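Local coordinates for protein cellobiose 2-epimerase (Caldibacillus thermoamylovorans, PDB 5ZHB) that catalyses the epimerisation of cellobiose at C2 of its reducing-end glucose, converting that unit to mannose, at residues L23-N28 against A45-I50; Q139-I144 against E191-L196; L254-L259 against F316-E321; L286-L291 against W336-T341. All coordinates share one frame; numbering follows the deposited sequence.

Contact 1: residues L23-N28 against A45-I50; sequences LKDDEN and AGKGGI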
loop_
_atom_site.group_PDB
_atom_site.type_symbol
_atom_site.label_atom_id
_atom_site.label_comp_id
_atom_site.label_asym_id
_atom_site.label_seq_id
_atom_site.Cartn_x
_atom_site.Cartn_y
_atom_site.Cartn_z
ATOM N N LEU A 23 -11.643 14.103 -9.430
ATOM C CA LEU A 23 -10.967 14.900 -8.409
ATOM C C LEU A 23 -9.747 15.634 -8.982
ATOM O O LEU A 23 -8.944 16.190 -8.218
ATOM C CB LEU A 23 -10.562 13.994 -7.237
ATOM C CG LEU A 23 -11.689 13.254 -6.510
ATOM C CD1 LEU A 23 -11.094 12.500 -5.316
ATOM C CD2 LEU A 23 -12.850 14.186 -6.055
ATOM N N LYS A 24 -9.526 15.551 -10.303
ATOM C CA LYS A 24 -8.381 16.201 -10.930
ATOM C C LYS A 24 -8.491 17.708 -10.686
ATOM O O LYS A 24 -9.553 18.289 -10.907
ATOM C CB LYS A 24 -8.320 15.890 -12.432
ATOM C CG LYS A 24 -7.080 16.344 -13.142
ATOM C CD LYS A 24 -6.866 15.619 -14.453
ATOM C CE LYS A 24 -5.804 16.215 -15.296
ATOM N NZ LYS A 24 -6.241 17.486 -15.886
ATOM N N ASP A 25 -7.409 18.286 -10.154
ATOM C CA ASP A 25 -7.359 19.675 -9.744
ATOM C C ASP A 25 -6.458 20.409 -10.733
ATOM O O ASP A 25 -5.227 20.398 -10.590
ATOM C CB ASP A 25 -6.877 19.818 -8.308
ATOM C CG ASP A 25 -6.855 21.258 -7.798
ATOM O OD1 ASP A 25 -7.080 22.175 -8.636
ATOM O OD2 ASP A 25 -6.674 21.447 -6.578
ATOM N N ASP A 26 -7.094 21.005 -11.757
ATOM C CA ASP A 26 -6.377 21.644 -12.852
ATOM C C ASP A 26 -5.764 22.961 -12.405
ATOM O O ASP A 26 -4.646 23.273 -12.789
ATOM C CB ASP A 26 -7.260 21.817 -14.078
ATOM C CG ASP A 26 -7.720 20.507 -14.694
ATOM O OD1 ASP A 26 -6.845 19.673 -15.000
ATOM O OD2 ASP A 26 -8.947 20.313 -14.810
ATOM N N GLU A 27 -6.475 23.713 -11.572
ATOM C CA GLU A 27 -6.009 25.028 -11.159
ATOM C C GLU A 27 -4.798 24.888 -10.237
ATOM O O GLU A 27 -3.798 25.551 -10.442
ATOM C CB GLU A 27 -7.138 25.791 -10.464
ATOM C CG GLU A 27 -6.906 27.299 -10.370
ATOM C CD GLU A 27 -7.771 28.009 -9.335
ATOM O OE1 GLU A 27 -8.978 27.702 -9.218
ATOM O OE2 GLU A 27 -7.228 28.891 -8.639
ATOM N N ASN A 28 -4.868 23.997 -9.231
ATOM C CA ASN A 28 -3.877 24.006 -8.168
ATOM C C ASN A 28 -2.955 22.789 -8.251
ATOM O O ASN A 28 -1.929 22.781 -7.582
ATOM C CB ASN A 28 -4.548 24.204 -6.814
ATOM C CG ASN A 28 -5.172 25.572 -6.676
ATOM O OD1 ASN A 28 -6.279 25.707 -6.142
ATOM N ND2 ASN A 28 -4.454 26.600 -7.099
ATOM N N ALA A 45 -8.699 21.310 0.760
ATOM C CA ALA A 45 -8.113 20.430 1.765
ATOM C C ALA A 45 -6.624 20.222 1.492
ATOM O O ALA A 45 -6.140 20.363 0.367
ATOM C CB ALA A 45 -8.859 19.114 1.781
ATOM N N GLY A 46 -5.894 19.820 2.538
ATOM C CA GLY A 46 -4.513 19.380 2.399
ATOM C C GLY A 46 -4.362 18.195 1.446
ATOM O O GLY A 46 -5.297 17.402 1.300
ATOM N N LYS A 47 -3.201 18.128 0.761
ATOM C CA LYS A 47 -2.883 17.071 -0.194
ATOM C C LYS A 47 -1.721 16.222 0.339
ATOM O O LYS A 47 -0.621 16.735 0.578
ATOM C CB LYS A 47 -2.578 17.659 -1.582
ATOM C CG LYS A 47 -3.759 18.381 -2.214
ATOM C CD LYS A 47 -3.433 19.131 -3.508
ATOM C CE LYS A 47 -4.682 19.749 -4.068
ATOM N NZ LYS A 47 -4.386 20.629 -5.201
ATOM N N GLY A 48 -1.979 14.923 0.591
ATOM C CA GLY A 48 -0.950 14.067 1.188
ATOM C C GLY A 48 0.152 13.738 0.194
ATOM O O GLY A 48 -0.109 13.568 -0.986
ATOM N N GLY A 49 1.384 13.597 0.707
ATOM C CA GLY A 49 2.511 13.170 -0.085
ATOM C C GLY A 49 2.324 11.719 -0.521
ATOM O O GLY A 49 2.446 11.403 -1.705
ATOM N N ILE A 50 1.967 10.869 0.446
ATOM C CA ILE A 50 1.677 9.476 0.127
ATOM C C ILE A 50 0.454 9.353 -0.790
ATOM O O ILE A 50 0.495 8.571 -1.745
ATOM C CB ILE A 50 1.586 8.603 1.389
ATOM C CG1 ILE A 50 2.977 8.517 2.038
ATOM C CG2 ILE A 50 1.065 7.205 1.014
ATOM C CD1 ILE A 50 3.028 7.810 3.372
#
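The backbones of Asn28 and Lys47 stay well apart, their CA atoms 10.6 Å from each other although no other pair across the two segments is closer, and the gap is spanned by one long side chain. Lys47 runs extended from the short strand 47-48 and brings its ammonium NZ to 2.8 Å from Asp25 OD2, a salt bridge in which the lysine arrives from above the carboxylate plane. The two side chains meet at about a right angle. Asn28 CB lies beside the same nitrogen, 3.9 Å from Lys47 NZ. With CG of Asp25 turned opposite its own backbone nitrogen (chi1 -178°), the carboxylate is carried out to Lys47. Its second oxygen, Asp25 OD1, accepts from Asn28 N at 2.9 Å, again from above the carboxylate plane. The group is thus held through both oxygens, which should limit its rotation. Lys47 NZ is also hydrogen-bonded to the carbonyl oxygens of Gly29 and Tyr100, so this buried charge is gripped by three oxygens. On the strand side, Lys47 pairs through its backbone with Val98. The arrangement is an Asx motif in the loop after helix 2-21, tied by a buried salt bridge to the strand that leads into helix 49-66.

Contact 2: residues Q139-I144 against E191-L196; sequences QLYKLI and EAYTNL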
loop_
_atom_site.group_PDB
_atom_site.type_symbol
_atom_site.label_atom_id
_atom_site.label_comp_id
_atom_site.label_asym_id
_atom_site.label_seq_id
_atom_site.Cartn_x
_atom_site.Cartn_y
_atom_site.Cartn_z
ATOM N N GLN A 139 17.238 8.918 -6.291
ATOM C CA GLN A 139 17.533 9.826 -5.185
ATOM C C GLN A 139 16.840 9.388 -3.884
ATOM O O GLN A 139 17.428 9.447 -2.809
ATOM C CB GLN A 139 17.127 11.279 -5.423
ATOM C CG GLN A 139 17.941 11.989 -6.498
ATOM C CD GLN A 139 17.508 13.429 -6.673
ATOM O OE1 GLN A 139 17.359 14.166 -5.686
ATOM N NE2 GLN A 139 17.268 13.818 -7.921
ATOM N N LEU A 140 15.556 9.027 -3.959
ATOM C CA LEU A 140 14.828 8.625 -2.764
ATOM C C LEU A 140 15.413 7.331 -2.201
ATOM O O LEU A 140 15.553 7.221 -1.000
ATOM C CB LEU A 140 13.338 8.482 -3.082
ATOM C CG LEU A 140 12.648 9.742 -3.610
ATOM C CD1 LEU A 140 11.179 9.518 -3.955
ATOM C CD2 LEU A 140 12.789 10.843 -2.579
ATOM N N TYR A 141 15.727 6.363 -3.075
ATOM C CA TYR A 141 16.403 5.124 -2.690
ATOM C C TYR A 141 17.667 5.454 -1.890
ATOM O O TYR A 141 17.921 4.893 -0.828
ATOM C CB TYR A 141 16.661 4.295 -3.960
ATOM C CG TYR A 141 17.623 3.121 -3.810
ATOM C CD1 TYR A 141 17.325 2.051 -2.968
ATOM C CD2 TYR A 141 18.847 3.091 -4.480
ATOM C CE1 TYR A 141 18.212 1.003 -2.791
ATOM C CE2 TYR A 141 19.739 2.036 -4.325
ATOM C CZ TYR A 141 19.409 0.979 -3.496
ATOM O OH TYR A 141 20.273 -0.058 -3.303
ATOM N N LYS A 142 18.439 6.426 -2.379
ATOM C CA LYS A 142 19.698 6.795 -1.748
ATOM C C LYS A 142 19.446 7.319 -0.332
ATOM O O LYS A 142 20.142 6.962 0.621
ATOM C CB LYS A 142 20.378 7.745 -2.742
ATOM C CG LYS A 142 21.903 7.796 -2.679
ATOM C CD LYS A 142 22.499 8.945 -1.877
ATOM C CE LYS A 142 23.835 8.609 -1.262
ATOM N NZ LYS A 142 24.763 7.929 -2.178
ATOM N N LEU A 143 18.412 8.161 -0.185
ATOM C CA LEU A 143 18.049 8.677 1.117
ATOM C C LEU A 143 17.709 7.537 2.067
ATOM O O LEU A 143 18.141 7.540 3.204
ATOM C CB LEU A 143 16.889 9.667 0.967
ATOM C CG LEU A 143 17.268 11.016 0.350
ATOM C CD1 LEU A 143 16.061 11.843 -0.016
ATOM C CD2 LEU A 143 18.157 11.769 1.331
ATOM N N ILE A 144 16.893 6.585 1.594
ATOM C CA ILE A 144 16.376 5.538 2.455
ATOM C C ILE A 144 17.547 4.671 2.903
ATOM O O ILE A 144 17.566 4.215 4.033
ATOM C CB ILE A 144 15.279 4.701 1.753
ATOM C CG1 ILE A 144 14.029 5.560 1.369
ATOM C CG2 ILE A 144 14.878 3.519 2.636
ATOM C CD1 ILE A 144 13.191 4.973 0.239
ATOM N N GLU A 191 8.138 -3.387 -0.976
ATOM C CA GLU A 191 7.240 -3.201 -2.105
ATOM C C GLU A 191 7.888 -2.259 -3.124
ATOM O O GLU A 191 7.896 -2.529 -4.307
ATOM C CB GLU A 191 5.937 -2.637 -1.539
ATOM C CG GLU A 191 4.921 -2.135 -2.556
ATOM C CD GLU A 191 3.769 -1.439 -1.848
ATOM O OE1 GLU A 191 4.041 -0.496 -1.077
ATOM O OE2 GLU A 191 2.627 -1.870 -2.009
ATOM N N ALA A 192 8.371 -1.109 -2.644
ATOM C CA ALA A 192 8.971 -0.103 -3.504
ATOM C C ALA A 192 10.212 -0.646 -4.222
ATOM O O ALA A 192 10.399 -0.478 -5.431
ATOM C CB ALA A 192 9.321 1.062 -2.620
ATOM N N TYR A 193 11.065 -1.302 -3.455
ATOM C CA TYR A 193 12.325 -1.800 -3.986
ATOM C C TYR A 193 12.097 -2.912 -5.001
ATOM O O TYR A 193 12.869 -3.006 -5.947
ATOM C CB TYR A 193 13.224 -2.330 -2.872
ATOM C CG TYR A 193 13.944 -1.269 -2.049
ATOM C CD1 TYR A 193 13.625 0.083 -2.152
ATOM C CD2 TYR A 193 14.952 -1.639 -1.167
ATOM C CE1 TYR A 193 14.301 1.030 -1.412
ATOM C CE2 TYR A 193 15.642 -0.697 -0.424
ATOM C CZ TYR A 193 15.329 0.646 -0.562
ATOM O OH TYR A 193 15.997 1.568 0.211
ATOM N N THR A 194 11.074 -3.758 -4.790
ATOM C CA THR A 194 10.671 -4.725 -5.810
ATOM C C THR A 194 10.432 -4.037 -7.153
ATOM O O THR A 194 10.914 -4.504 -8.198
ATOM C CB THR A 194 9.425 -5.483 -5.371
ATOM O OG1 THR A 194 9.840 -6.122 -4.172
ATOM C CG2 THR A 194 8.979 -6.543 -6.362
ATOM N N ASN A 195 9.707 -2.913 -7.127
ATOM C CA ASN A 195 9.337 -2.201 -8.346
ATOM C C ASN A 195 10.558 -1.523 -8.972
ATOM O O ASN A 195 10.659 -1.429 -10.216
ATOM C CB ASN A 195 8.159 -1.262 -8.083
ATOM C CG ASN A 195 7.168 -1.228 -9.216
ATOM O OD1 ASN A 195 6.790 -2.279 -9.762
ATOM N ND2 ASN A 195 6.729 -0.032 -9.601
ATOM N N LEU A 196 11.477 -1.067 -8.117
ATOM C CA LEU A 196 12.691 -0.407 -8.577
ATOM C C LEU A 196 13.538 -1.432 -9.336
ATOM O O LEU A 196 14.059 -1.143 -10.416
ATOM C CB LEU A 196 13.441 0.228 -7.408
ATOM C CG LEU A 196 14.742 0.977 -7.745
ATOM C CD1 LEU A 196 14.568 2.067 -8.799
ATOM C CD2 LEU A 196 15.351 1.575 -6.502
#
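Tyr141 drives the edge of its ring into the face of Tyr193, a T-shaped pair with centroids 5.1 Å apart and planes at 77°. Tyr141 CG lies opposite the backbone nitrogen (chi1 167°), which swings the ring out to Tyr193. The CD1-CE1 side does the touching: Tyr141 CD1 comes to 3.4 Å from Tyr193 CZ, close to the phenol end of the ring. Leu196 CD2 makes an off-centre CH-pi contact with the Tyr141 ring, 3.8 Å from Tyr141 CG. From the next turn of helix 131-145, Ile144 comes from the opposite direction to Tyr193, its CG2 only 3.3 Å from Tyr193 OH. That buried hydroxyl has Glu145 as its hydrogen-bond partner. An alanine in place of Tyr193 would probably strip the Tyr141 edge of its aromatic face and leave Glu145 without the hydroxyl. The axes of the two short segments pass 11.9 Å apart at 136° between their directions, so large side chains fill the interval, and the close approaches round Tyr193 OH and CZ mark where packing is tight. The other side of segment 139-144 is looser: Lys142, whose CB points away, is exposed, and Leu143 packs on Trp164 instead. Leu205 of helix 203-220 packs against Tyr141, Tyr193 and Leu196 alike, while helix 111-128 borders Leu140 and helix 245-262 borders Thr194.

Contact 3: residues L254-L259 against F316-E321; sequences LIDDAL and FYNAYE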
loop_
_atom_site.group_PDB
_atom_site.type_symbol
_atom_site.label_atom_id
_atom_site.label_comp_id
_atom_site.label_asym_id
_atom_site.label_seq_id
_atom_site.Cartn_x
_atom_site.Cartn_y
_atom_site.Cartn_z
ATOM N N LEU A 254 3.057 -9.682 -1.627
ATOM C CA LEU A 254 4.146 -8.740 -1.895
ATOM C C LEU A 254 5.523 -9.383 -1.688
ATOM O O LEU A 254 6.403 -9.204 -2.515
ATOM C CB LEU A 254 4.019 -7.468 -1.065
ATOM C CG LEU A 254 2.824 -6.559 -1.394
ATOM C CD1 LEU A 254 2.841 -5.347 -0.495
ATOM C CD2 LEU A 254 2.771 -6.121 -2.854
ATOM N N ILE A 255 5.722 -10.126 -0.601
ATOM C CA ILE A 255 6.991 -10.843 -0.442
ATOM C C ILE A 255 7.175 -11.797 -1.625
ATOM O O ILE A 255 8.262 -11.886 -2.237
ATOM C CB ILE A 255 7.054 -11.543 0.929
ATOM C CG1 ILE A 255 7.148 -10.519 2.060
ATOM C CG2 ILE A 255 8.202 -12.560 0.987
ATOM C CD1 ILE A 255 6.767 -11.047 3.431
ATOM N N ASP A 256 6.086 -12.478 -2.024
ATOM C CA ASP A 256 6.190 -13.420 -3.132
ATOM C C ASP A 256 6.630 -12.711 -4.410
ATOM O O ASP A 256 7.487 -13.198 -5.150
ATOM C CB ASP A 256 4.880 -14.150 -3.396
ATOM C CG ASP A 256 5.045 -15.503 -4.076
ATOM O OD1 ASP A 256 6.165 -16.037 -4.038
ATOM O OD2 ASP A 256 4.068 -15.983 -4.667
ATOM N N ASP A 257 6.059 -11.529 -4.676
ATOM C CA ASP A 257 6.505 -10.759 -5.815
ATOM C C ASP A 257 7.982 -10.430 -5.696
ATOM O O ASP A 257 8.677 -10.414 -6.711
ATOM C CB ASP A 257 5.732 -9.466 -6.007
ATOM C CG ASP A 257 4.563 -9.555 -6.962
ATOM O OD1 ASP A 257 4.156 -10.684 -7.307
ATOM O OD2 ASP A 257 4.118 -8.491 -7.385
ATOM N N ALA A 258 8.460 -10.171 -4.476
ATOM C CA ALA A 258 9.871 -9.838 -4.285
ATOM C C ALA A 258 10.740 -11.069 -4.611
ATOM O O ALA A 258 11.745 -10.974 -5.329
ATOM C CB ALA A 258 10.100 -9.353 -2.869
ATOM N N LEU A 259 10.287 -12.232 -4.135
ATOM C CA LEU A 259 10.886 -13.511 -4.503
ATOM C C LEU A 259 10.952 -13.702 -6.015
ATOM O O LEU A 259 12.011 -14.069 -6.531
ATOM C CB LEU A 259 10.143 -14.644 -3.805
ATOM C CG LEU A 259 10.258 -14.682 -2.286
ATOM C CD1 LEU A 259 9.416 -15.839 -1.745
ATOM C CD2 LEU A 259 11.692 -14.757 -1.814
ATOM N N PHE A 316 -5.014 -14.291 -1.376
ATOM C CA PHE A 316 -5.667 -15.593 -1.443
ATOM C C PHE A 316 -5.589 -16.165 -2.852
ATOM O O PHE A 316 -5.349 -17.370 -3.003
ATOM C CB PHE A 316 -7.075 -15.523 -0.879
ATOM C CG PHE A 316 -7.220 -15.402 0.629
ATOM C CD1 PHE A 316 -6.241 -15.826 1.531
ATOM C CD2 PHE A 316 -8.393 -14.903 1.157
ATOM C CE1 PHE A 316 -6.439 -15.707 2.905
ATOM C CE2 PHE A 316 -8.597 -14.811 2.529
ATOM C CZ PHE A 316 -7.609 -15.186 3.394
ATOM N N TYR A 317 -5.722 -15.320 -3.877
ATOM C CA TYR A 317 -5.608 -15.788 -5.246
ATOM C C TYR A 317 -4.176 -16.223 -5.582
ATOM O O TYR A 317 -3.959 -17.216 -6.289
ATOM C CB TYR A 317 -6.159 -14.758 -6.239
ATOM C CG TYR A 317 -6.191 -15.373 -7.619
ATOM C CD1 TYR A 317 -7.139 -16.336 -7.952
ATOM C CD2 TYR A 317 -5.221 -15.060 -8.556
ATOM C CE1 TYR A 317 -7.157 -16.928 -9.206
ATOM C CE2 TYR A 317 -5.215 -15.660 -9.801
ATOM C CZ TYR A 317 -6.177 -16.604 -10.124
ATOM O OH TYR A 317 -6.143 -17.158 -11.370
ATOM N N ASN A 318 -3.179 -15.462 -5.105
ATOM C CA ASN A 318 -1.783 -15.857 -5.230
ATOM C C ASN A 318 -1.569 -17.235 -4.600
ATOM O O ASN A 318 -0.963 -18.115 -5.215
ATOM C CB ASN A 318 -0.860 -14.829 -4.554
ATOM C CG ASN A 318 0.612 -15.059 -4.824
ATOM O OD1 ASN A 318 1.059 -14.993 -5.970
ATOM N ND2 ASN A 318 1.389 -15.294 -3.776
ATOM N N ALA A 319 -2.059 -17.404 -3.375
ATOM C CA ALA A 319 -1.974 -18.661 -2.665
ATOM C C ALA A 319 -2.625 -19.805 -3.454
ATOM O O ALA A 319 -2.122 -20.934 -3.412
ATOM C CB ALA A 319 -2.605 -18.516 -1.321
ATOM N N TYR A 320 -3.752 -19.508 -4.112
ATOM C CA TYR A 320 -4.428 -20.484 -4.954
ATOM C C TYR A 320 -3.512 -20.906 -6.085
ATOM O O TYR A 320 -3.446 -22.100 -6.387
ATOM C CB TYR A 320 -5.751 -19.969 -5.513
ATOM C CG TYR A 320 -6.423 -20.927 -6.488
ATOM C CD1 TYR A 320 -6.976 -22.130 -6.043
ATOM C CD2 TYR A 320 -6.512 -20.619 -7.836
ATOM C CE1 TYR A 320 -7.580 -23.014 -6.920
ATOM C CE2 TYR A 320 -7.170 -21.467 -8.714
ATOM C CZ TYR A 320 -7.687 -22.672 -8.258
ATOM O OH TYR A 320 -8.325 -23.505 -9.132
ATOM N N GLU A 321 -2.822 -19.929 -6.705
ATOM C CA GLU A 321 -1.867 -20.202 -7.769
ATOM C C GLU A 321 -0.765 -21.158 -7.280
ATOM O O GLU A 321 -0.363 -22.061 -7.992
ATOM C CB GLU A 321 -1.314 -18.910 -8.387
ATOM C CG GLU A 321 -2.301 -18.167 -9.286
ATOM C CD GLU A 321 -1.777 -16.910 -9.974
ATOM O OE1 GLU A 321 -1.521 -15.922 -9.282
ATOM O OE2 GLU A 321 -1.650 -16.873 -11.205
#
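Asp256 and Asn318 both swing CG to the far side of CB from their backbone nitrogens (chi1 -155° and -171°), and this extends each polar group into the space between helix 245-262 and helix 306-323. These are two of the many helices of the (α/α)6 barrel expected for this epimerase family, and between segments 254-259 and 316-321 they meet through one polar pair. With the CA atoms of Asp256 and Asn318 8.6 Å apart, Asn318 ND2 donates to Asp256 OD2 at 2.9 Å, with an N-H...O angle of 161°. The acceptor lies close to the amide plane, and the bond reaches OD2 on its anti side, a little out of the carboxylate plane; the two flat groups are themselves steeply turned against each other. Lysines add further links between the helices: Asp256 OD2 also forms salt bridges with Lys322 and Lys260, and this positive company probably stabilises the buried carboxylate as an anion. Asn318 OD1 in turn accepts from Lys260 and Arg387. A leucine in place of Asn318 would probably leave Asp256 without its amide donor and take an acceptor from Lys260 and Arg387. Val273 of helix 267-283 packs against Asp256. Two acceptors, Asp256 OD2 and Asn318 OD1, sit only 3.4 Å apart, and Lys260 NZ bonds to both.

Contact 4: residues L286-L291 against W336-T341; sequences LKDGSL and WDYVKT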
loop_
_atom_site.group_PDB
_atom_site.type_symbol
_atom_site.label_atom_id
_atom_site.label_comp_id
_atom_site.label_asym_id
_atom_site.label_seq_id
_atom_site.Cartn_x
_atom_site.Cartn_y
_atom_site.Cartn_z
ATOM N N LEU A 286 -14.308 -14.127 8.514
ATOM C CA LEU A 286 -15.484 -14.244 9.364
ATOM C C LEU A 286 -16.510 -15.173 8.722
ATOM O O LEU A 286 -16.348 -15.583 7.581
ATOM C CB LEU A 286 -16.013 -12.823 9.533
ATOM C CG LEU A 286 -15.029 -11.864 10.203
ATOM C CD1 LEU A 286 -15.527 -10.435 10.343
ATOM C CD2 LEU A 286 -14.668 -12.468 11.578
ATOM N N LYS A 287 -17.618 -15.452 9.421
ATOM C CA LYS A 287 -18.539 -16.443 8.883
ATOM C C LYS A 287 -19.228 -15.907 7.620
ATOM O O LYS A 287 -19.627 -16.727 6.799
ATOM C CB LYS A 287 -19.435 -17.148 9.919
ATOM C CG LYS A 287 -20.246 -16.310 10.888
ATOM C CD LYS A 287 -21.430 -15.600 10.245
ATOM C CE LYS A 287 -22.109 -14.675 11.207
ATOM N NZ LYS A 287 -22.931 -13.696 10.493
ATOM N N ASP A 288 -19.289 -14.577 7.387
ATOM C CA ASP A 288 -19.860 -14.057 6.136
ATOM C C ASP A 288 -18.843 -14.057 4.990
ATOM O O ASP A 288 -19.187 -13.723 3.861
ATOM C CB ASP A 288 -20.547 -12.704 6.295
ATOM C CG ASP A 288 -19.622 -11.593 6.763
ATOM O OD1 ASP A 288 -18.400 -11.850 6.782
ATOM O OD2 ASP A 288 -20.124 -10.526 7.175
ATOM N N GLY A 289 -17.592 -14.455 5.253
ATOM C CA GLY A 289 -16.572 -14.496 4.215
ATOM C C GLY A 289 -15.716 -13.225 4.182
ATOM O O GLY A 289 -14.718 -13.179 3.460
ATOM N N SER A 290 -16.095 -12.213 4.969
ATOM C CA SER A 290 -15.349 -10.953 5.034
ATOM C C SER A 290 -14.133 -11.128 5.944
ATOM O O SER A 290 -14.036 -12.120 6.658
ATOM C CB SER A 290 -16.248 -9.797 5.475
ATOM O OG SER A 290 -16.554 -9.814 6.865
ATOM N N LEU A 291 -13.211 -10.156 5.962
ATOM C CA LEU A 291 -12.101 -10.207 6.909
ATOM C C LEU A 291 -12.243 -9.164 8.000
ATOM O O LEU A 291 -12.524 -8.000 7.731
ATOM C CB LEU A 291 -10.754 -10.002 6.237
ATOM C CG LEU A 291 -10.216 -11.256 5.566
ATOM C CD1 LEU A 291 -10.831 -11.364 4.208
ATOM C CD2 LEU A 291 -8.725 -11.245 5.561
ATOM N N TRP A 336 -15.512 -11.128 -2.450
ATOM C CA TRP A 336 -16.008 -10.279 -3.507
ATOM C C TRP A 336 -17.507 -10.043 -3.364
ATOM O O TRP A 336 -17.976 -8.906 -3.471
ATOM C CB TRP A 336 -15.673 -10.867 -4.864
ATOM C CG TRP A 336 -16.166 -10.017 -6.003
ATOM C CD1 TRP A 336 -16.907 -10.459 -7.056
ATOM C CD2 TRP A 336 -15.911 -8.619 -6.240
ATOM N NE1 TRP A 336 -17.159 -9.432 -7.921
ATOM C CE2 TRP A 336 -16.545 -8.296 -7.463
ATOM C CE3 TRP A 336 -15.221 -7.607 -5.561
ATOM C CZ2 TRP A 336 -16.507 -7.020 -8.013
ATOM C CZ3 TRP A 336 -15.182 -6.334 -6.121
ATOM C CH2 TRP A 336 -15.802 -6.058 -7.331
ATOM N N ASP A 337 -18.267 -11.102 -3.070
ATOM C CA ASP A 337 -19.691 -10.937 -2.815
ATOM C C ASP A 337 -19.979 -9.979 -1.674
ATOM O O ASP A 337 -20.911 -9.182 -1.746
ATOM C CB ASP A 337 -20.384 -12.238 -2.451
ATOM C CG ASP A 337 -21.070 -12.837 -3.660
ATOM O OD1 ASP A 337 -21.954 -12.135 -4.222
ATOM O OD2 ASP A 337 -20.661 -13.946 -4.060
ATOM N N TYR A 338 -19.240 -10.121 -0.575
ATOM C CA TYR A 338 -19.398 -9.203 0.532
ATOM C C TYR A 338 -19.141 -7.763 0.065
ATOM O O TYR A 338 -19.901 -6.851 0.417
ATOM C CB TYR A 338 -18.430 -9.543 1.661
ATOM C CG TYR A 338 -18.589 -8.610 2.840
ATOM C CD1 TYR A 338 -19.457 -8.890 3.889
ATOM C CD2 TYR A 338 -17.851 -7.433 2.894
ATOM C CE1 TYR A 338 -19.612 -8.008 4.949
ATOM C CE2 TYR A 338 -18.025 -6.542 3.925
ATOM C CZ TYR A 338 -18.890 -6.829 4.961
ATOM O OH TYR A 338 -18.979 -5.903 5.957
ATOM N N VAL A 339 -18.027 -7.577 -0.668
ATOM C CA VAL A 339 -17.584 -6.271 -1.120
ATOM C C VAL A 339 -18.643 -5.617 -2.021
ATOM O O VAL A 339 -18.920 -4.421 -1.895
ATOM C CB VAL A 339 -16.219 -6.331 -1.832
ATOM C CG1 VAL A 339 -15.883 -5.043 -2.566
ATOM C CG2 VAL A 339 -15.095 -6.634 -0.848
ATOM N N LYS A 340 -19.184 -6.362 -2.982
ATOM C CA LYS A 340 -20.246 -5.818 -3.815
ATOM C C LYS A 340 -21.481 -5.512 -2.995
ATOM O O LYS A 340 -22.124 -4.517 -3.258
ATOM C CB LYS A 340 -20.694 -6.769 -4.920
ATOM C CG LYS A 340 -19.677 -6.907 -6.019
ATOM C CD LYS A 340 -20.273 -7.760 -7.126
ATOM C CE LYS A 340 -20.544 -9.160 -6.632
ATOM N NZ LYS A 340 -20.652 -10.053 -7.793
ATOM N N THR A 341 -21.796 -6.333 -1.982
ATOM C CA THR A 341 -23.005 -6.132 -1.208
ATOM C C THR A 341 -22.884 -4.964 -0.233
ATOM O O THR A 341 -23.882 -4.283 -0.046
ATOM C CB THR A 341 -23.463 -7.380 -0.464
ATOM O OG1 THR A 341 -23.590 -8.326 -1.507
ATOM C CG2 THR A 341 -24.788 -7.191 0.263
#
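Ser290 sets its CB squarely over the ring of Tyr338, 3.6 Å from the ring centroid and 8° off the normal, a CH-pi contact with the atom almost exactly above the centre. Asp288 comes in beside it, obliquely to the ring, with Asp288 OD2 3.4 Å from Tyr338 CE1. No hydrogen bond joins 286-291 to 336-341 directly; the contact here is carried by the ring of Tyr338.

What holds the two small side chains in place lies in the next shell. Asp288 OD1 takes two hydrogen bonds from one residue: Ser290 OG at 2.7 Å, on the syn side of the carboxylate, and Ser290 N at 3.0 Å, from above its plane. The serine hydroxyl, lodged between its backbone nitrogen and carbonyl carbon (chi1 75°), can reach back to Asp288 while CB faces the ring. Arg304 of strand 299-305 bonds to both residues, making a salt bridge with Asp288 OD2 and a hydrogen bond with Ser290 OG, and it also touches Tyr338.

Further out, the loop is folded by its own backbone. Gly289 N bonds to Leu286 O at 2.9 Å, and Leu286 N to Ser290 O at 2.7 Å. Gly289 has a positive phi, where a side chain would collide with the carbonyl oxygen of Asp288. Arg334 of helix 326-343 adds a hydrogen bond to Lys287 O. The whole is a type I beta turn overlapped by an Asx turn at Asp288, placing the loop before strand 294-296 against helix 326-343.

How the contacts relate
All four contacts are buried, but contacts 2 and 3 lie nearer the middle of the chain and each join two helices, whereas contacts 1 and 4 sit farther out and involve loops. Contacts 2 and 3 also touch each other, Thr194 of helix 183-199 packing on Ala258 of helix 245-262. Contacts 3 and 4 do not touch, but their second segments lie on consecutive helices, 306-323 and 326-343. Contact 1 is remote, its centre about 33 Å from that of contact 3. Chemistry does not simply follow depth: contact 2 is aromatic and apolar, contact 3 an amide-carboxylate hydrogen bond set among lysines and an arginine, contact 1 a salt bridge, and contact 4 a CH-pi contact of a serine CB ordered by polar bonds.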